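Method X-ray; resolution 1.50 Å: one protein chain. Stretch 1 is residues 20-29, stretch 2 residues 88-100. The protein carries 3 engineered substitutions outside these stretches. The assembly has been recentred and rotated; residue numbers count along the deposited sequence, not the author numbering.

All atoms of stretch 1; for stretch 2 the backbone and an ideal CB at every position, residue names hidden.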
# COMPACT_ATOMS: atom_id res chain seq x y z
N VAL A 20 14.60 6.49 -5.89
CA VAL A 20 15.95 6.14 -5.44
C VAL A 20 16.11 4.65 -5.70
O VAL A 20 16.71 4.25 -6.70
CB VAL A 20 16.18 6.55 -3.96
CG1 VAL A 20 17.55 6.09 -3.43
CG2 VAL A 20 16.00 8.04 -3.82
N VAL A 21 15.49 3.80 -4.87
CA VAL A 21 15.44 2.36 -5.12
C VAL A 21 14.06 2.00 -5.73
O VAL A 21 13.94 1.41 -6.82
CB VAL A 21 15.73 1.55 -3.86
CG1 VAL A 21 15.73 0.02 -4.16
CG2 VAL A 21 17.07 2.00 -3.24
N LEU A 22 13.02 2.33 -4.98
CA LEU A 22 11.65 2.19 -5.44
C LEU A 22 11.42 3.09 -6.63
O LEU A 22 12.05 4.14 -6.80
CB LEU A 22 10.67 2.43 -4.29
CG LEU A 22 10.54 1.28 -3.30
CD1 LEU A 22 11.80 0.92 -2.54
CD2 LEU A 22 9.38 1.51 -2.29
N HIS A 23 10.49 2.66 -7.46
CA HIS A 23 10.29 3.23 -8.79
C HIS A 23 9.20 4.27 -8.81
O HIS A 23 8.14 4.07 -8.21
CB HIS A 23 9.92 2.12 -9.76
CG HIS A 23 11.04 1.16 -10.00
ND1 HIS A 23 11.12 -0.07 -9.39
CD2 HIS A 23 12.14 1.28 -10.76
CE1 HIS A 23 12.22 -0.68 -9.81
NE2 HIS A 23 12.85 0.11 -10.65
N SER A 24 9.52 5.39 -9.49
CA SER A 24 8.63 6.53 -9.68
C SER A 24 7.95 6.46 -11.05
O SER A 24 8.46 5.83 -11.97
CB SER A 24 9.43 7.86 -9.56
OG SER A 24 10.53 7.89 -10.45
N ALA A 25 6.84 7.16 -11.17
CA ALA A 25 6.09 7.28 -12.40
C ALA A 25 5.58 8.71 -12.54
O ALA A 25 5.22 9.33 -11.56
CB ALA A 25 4.92 6.34 -12.33
N PRO A 26 5.49 9.25 -13.75
CA PRO A 26 4.94 10.59 -13.93
C PRO A 26 3.43 10.66 -13.63
O PRO A 26 2.94 11.67 -13.15
CB PRO A 26 5.23 10.88 -15.40
CG PRO A 26 5.33 9.50 -16.04
CD PRO A 26 5.91 8.64 -15.02
N GLY A 27 2.72 9.57 -13.91
CA GLY A 27 1.27 9.54 -13.79
C GLY A 27 0.69 9.10 -12.47
O GLY A 27 -0.53 9.09 -12.30
N TYR A 28 1.56 8.73 -11.54
CA TYR A 28 1.15 8.20 -10.25
C TYR A 28 1.91 8.87 -9.15
O TYR A 28 3.11 9.10 -9.25
CB TYR A 28 1.38 6.70 -10.17
CG TYR A 28 0.43 5.99 -11.02
CD1 TYR A 28 -0.84 5.68 -10.57
CD2 TYR A 28 0.75 5.72 -12.36
CE1 TYR A 28 -1.74 5.07 -11.40
CE2 TYR A 28 -0.14 5.11 -13.18
CZ TYR A 28 -1.39 4.80 -12.71
OH TYR A 28 -2.28 4.18 -13.56
N PRO A 29 1.23 9.15 -8.07
CA PRO A 29 1.88 9.82 -6.96
C PRO A 29 2.67 8.83 -6.12
O PRO A 29 2.41 7.64 -6.10
CB PRO A 29 0.70 10.34 -6.16
CG PRO A 29 -0.35 9.30 -6.36
CD PRO A 29 -0.19 8.84 -7.77
N UNK A 88 -1.48 -0.41 -17.34
CA UNK A 88 -0.42 0.60 -17.29
C UNK A 88 0.26 0.67 -15.92
O UNK A 88 1.46 0.42 -15.81
CB UNK A 88 -0.99 1.97 -17.65
N UNK A 89 -0.50 0.97 -14.86
CA UNK A 89 0.11 1.06 -13.54
C UNK A 89 0.79 -0.26 -13.21
O UNK A 89 1.86 -0.25 -12.62
CB UNK A 89 -0.93 1.41 -12.48
N UNK A 90 0.20 -1.38 -13.63
CA UNK A 90 0.63 -2.67 -13.12
C UNK A 90 2.02 -3.10 -13.54
O UNK A 90 2.68 -3.81 -12.80
CB UNK A 90 -0.37 -3.74 -13.56
N UNK A 91 2.48 -2.66 -14.70
CA UNK A 91 3.84 -2.93 -15.15
C UNK A 91 4.82 -2.32 -14.15
O UNK A 91 5.78 -2.96 -13.75
CB UNK A 91 4.08 -2.37 -16.56
N UNK A 92 4.55 -1.10 -13.73
CA UNK A 92 5.43 -0.44 -12.77
C UNK A 92 5.28 -1.05 -11.38
O UNK A 92 6.27 -1.24 -10.69
CB UNK A 92 5.14 1.06 -12.72
N UNK A 93 4.06 -1.41 -10.99
CA UNK A 93 3.82 -2.07 -9.71
C UNK A 93 4.61 -3.37 -9.62
O UNK A 93 5.17 -3.70 -8.59
CB UNK A 93 2.33 -2.34 -9.52
N UNK A 94 4.70 -4.07 -10.74
CA UNK A 94 5.43 -5.33 -10.76
C UNK A 94 6.92 -5.08 -10.53
O UNK A 94 7.56 -5.85 -9.85
CB UNK A 94 5.21 -6.06 -12.09
N UNK A 95 7.49 -4.02 -11.10
CA UNK A 95 8.88 -3.65 -10.85
C UNK A 95 9.09 -3.33 -9.38
O UNK A 95 10.10 -3.71 -8.79
CB UNK A 95 9.28 -2.45 -11.72
N UNK A 96 8.13 -2.65 -8.77
CA UNK A 96 8.26 -2.34 -7.35
C UNK A 96 8.16 -3.61 -6.52
O UNK A 96 8.96 -3.82 -5.61
CB UNK A 96 7.19 -1.34 -6.92
N UNK A 97 7.20 -4.48 -6.82
CA UNK A 97 7.06 -5.71 -6.05
C UNK A 97 8.26 -6.65 -6.18
O UNK A 97 8.52 -7.45 -5.30
CB UNK A 97 5.79 -6.44 -6.49
N UNK A 98 8.96 -6.56 -7.31
CA UNK A 98 10.19 -7.33 -7.49
C UNK A 98 11.21 -6.99 -6.37
O UNK A 98 12.06 -7.82 -6.06
CB UNK A 98 10.79 -7.05 -8.87
N UNK A 99 11.13 -5.79 -5.81
CA UNK A 99 12.01 -5.37 -4.73
C UNK A 99 11.73 -6.00 -3.38
O UNK A 99 12.46 -5.77 -2.43
CB UNK A 99 11.93 -3.85 -4.58
N UNK A 100 10.69 -6.82 -3.30
CA UNK A 100 10.35 -7.51 -2.05
C UNK A 100 11.13 -8.80 -1.87
O UNK A 100 10.87 -9.53 -0.93
CB UNK A 100 8.85 -7.81 -2.01

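Stretch 1 runs as an extended, irregular segment past one side of stretch 2, mostly a helix, so the positions of stretch 2 that matter recur every three or four residues: 89, 92, 95, 96 and 99.

Position 88 points sideways, its ideal CB 4.8 Å from Tyr28 OH. Little is demanded there, and many residues would fit; it is Ala88.

At 89 the ideal CB lies only 3.3 Å from Tyr28 OH, so a compact side chain is favoured, and a phi of -58° admits proline. Pro89 packs its CB 3.5 Å from Tyr28 CZ, while its CG comes within 3.1 Å of Tyr28 OH. Proline's backbone nitrogen carries no hydrogen to donate, but the carbonyl O of Pro89 still accepts the bond from the backbone N of 93.

Positions 90 and 91 find nothing of stretch 1 within 5.5 Å of the ideal CB, so any helix-compatible residue would do. They are Leu90 and Glu91.

CA-to-CB points sideways at 92, and the ideal CB lies 5.3 Å from Ala25 CB. The methyl of Ala25 and the CB of His23 offer a nonpolar surface that a medium-sized aliphatic chain could reach. Leu92, with chi1 t, brings its end nearer than its CB: CD2 lies 3.2 Å from Ala25 CB, a tight contact, and CD1 3.8 Å from His23 CB.

At 93 CA-to-CB points away, and 94 is out of reach, so stretch 1 limits neither size nor polarity; they are Ala93 and Ala94.

At 95 CA-to-CB points toward stretch 1, and the ideal CB is 3.8 Å from His23 ND1. A chain with methylenes to lay over the imidazole would suit: lysine, arginine, glutamine or methionine. Lys95 places CB 4.1 Å from the centroid of the His23 ring, a CH-pi contact, and its CE over the same face, 3.8 Å from His23 NE2.

At 96 CA-to-CB points sideways, the ideal CB 4.8 Å from His23 ND1, and the backbone N-H and carbonyl of His23 lie within reach of a side chain's end. A short amide can answer both; aspartate could supply an acceptor only. Asn96 answers both: His23 N donates to Asn96 OD1 at 2.8 Å and 169°, whereas the bond from Asn96 ND2 to His23 O, at 3.3 Å, is weak. His23 ND1 adds another weak bond to Asn96 OD1, also 3.3 Å, so the amide oxygen gathers two donors.

Positions 97 and 98 have nothing of stretch 1 within 5.5 Å of the ideal CB, so large or small residues would suit; they are Leu97 and Ala98.

At 99 the ideal CB points toward stretch 1, 5.2 Å from Leu22 CD1 and 5.4 Å from Val21 CG1, leaving space for leucine, isoleucine or methionine. Leu99 bridges that gap with its m, t rotamer, making apolar contacts from CD1 to Leu22 CG at 4.0 Å and Val21 CG1 at 4.3 Å.

Position 100 is out of reach, so stretch 1 sets no preference; it is Leu100.

Stretch 2 (88-100) APLELAAKNLALL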
# COMPACT_ATOMS: atom_id res chain seq x y z
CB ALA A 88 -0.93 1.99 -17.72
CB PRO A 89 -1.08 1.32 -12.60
CG PRO A 89 -2.31 1.06 -13.39
CD PRO A 89 -1.95 1.21 -14.81
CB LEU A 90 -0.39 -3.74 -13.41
CG LEU A 90 -1.74 -3.62 -12.68
CD1 LEU A 90 -2.67 -4.71 -13.09
CD2 LEU A 90 -1.51 -3.66 -11.19
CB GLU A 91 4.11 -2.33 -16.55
CG GLU A 91 3.29 -2.83 -17.75
CD GLU A 91 3.70 -2.20 -19.11
OE1 GLU A 91 4.28 -1.09 -19.11
OE2 GLU A 91 3.46 -2.78 -20.19
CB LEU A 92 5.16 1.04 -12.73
CG LEU A 92 6.25 1.88 -12.03
CD1 LEU A 92 7.58 1.87 -12.80
CD2 LEU A 92 5.75 3.29 -11.90
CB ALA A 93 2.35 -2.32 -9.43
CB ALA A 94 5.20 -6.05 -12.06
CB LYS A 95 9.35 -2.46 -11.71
CG LYS A 95 9.50 -2.78 -13.17
CD LYS A 95 10.10 -1.59 -13.92
CE LYS A 95 11.61 -1.52 -13.81
NZ LYS A 95 12.19 -0.69 -14.90
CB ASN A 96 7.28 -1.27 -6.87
CG ASN A 96 7.77 0.13 -7.13
OD1 ASN A 96 8.95 0.38 -6.91
ND2 ASN A 96 6.89 1.07 -7.52
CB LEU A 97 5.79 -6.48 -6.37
CG LEU A 97 4.52 -5.85 -5.88
CD1 LEU A 97 3.41 -6.85 -6.17
CD2 LEU A 97 4.48 -5.47 -4.45
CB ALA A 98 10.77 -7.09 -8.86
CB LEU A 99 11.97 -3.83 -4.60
CG LEU A 99 12.33 -3.07 -5.88
CD1 LEU A 99 12.04 -1.62 -5.66
CD2 LEU A 99 13.78 -3.30 -6.27
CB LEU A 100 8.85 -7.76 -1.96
CG LEU A 100 8.04 -6.49 -1.88
CD1 LEU A 100 6.59 -6.82 -1.89
CD2 LEU A 100 8.39 -5.65 -0.64
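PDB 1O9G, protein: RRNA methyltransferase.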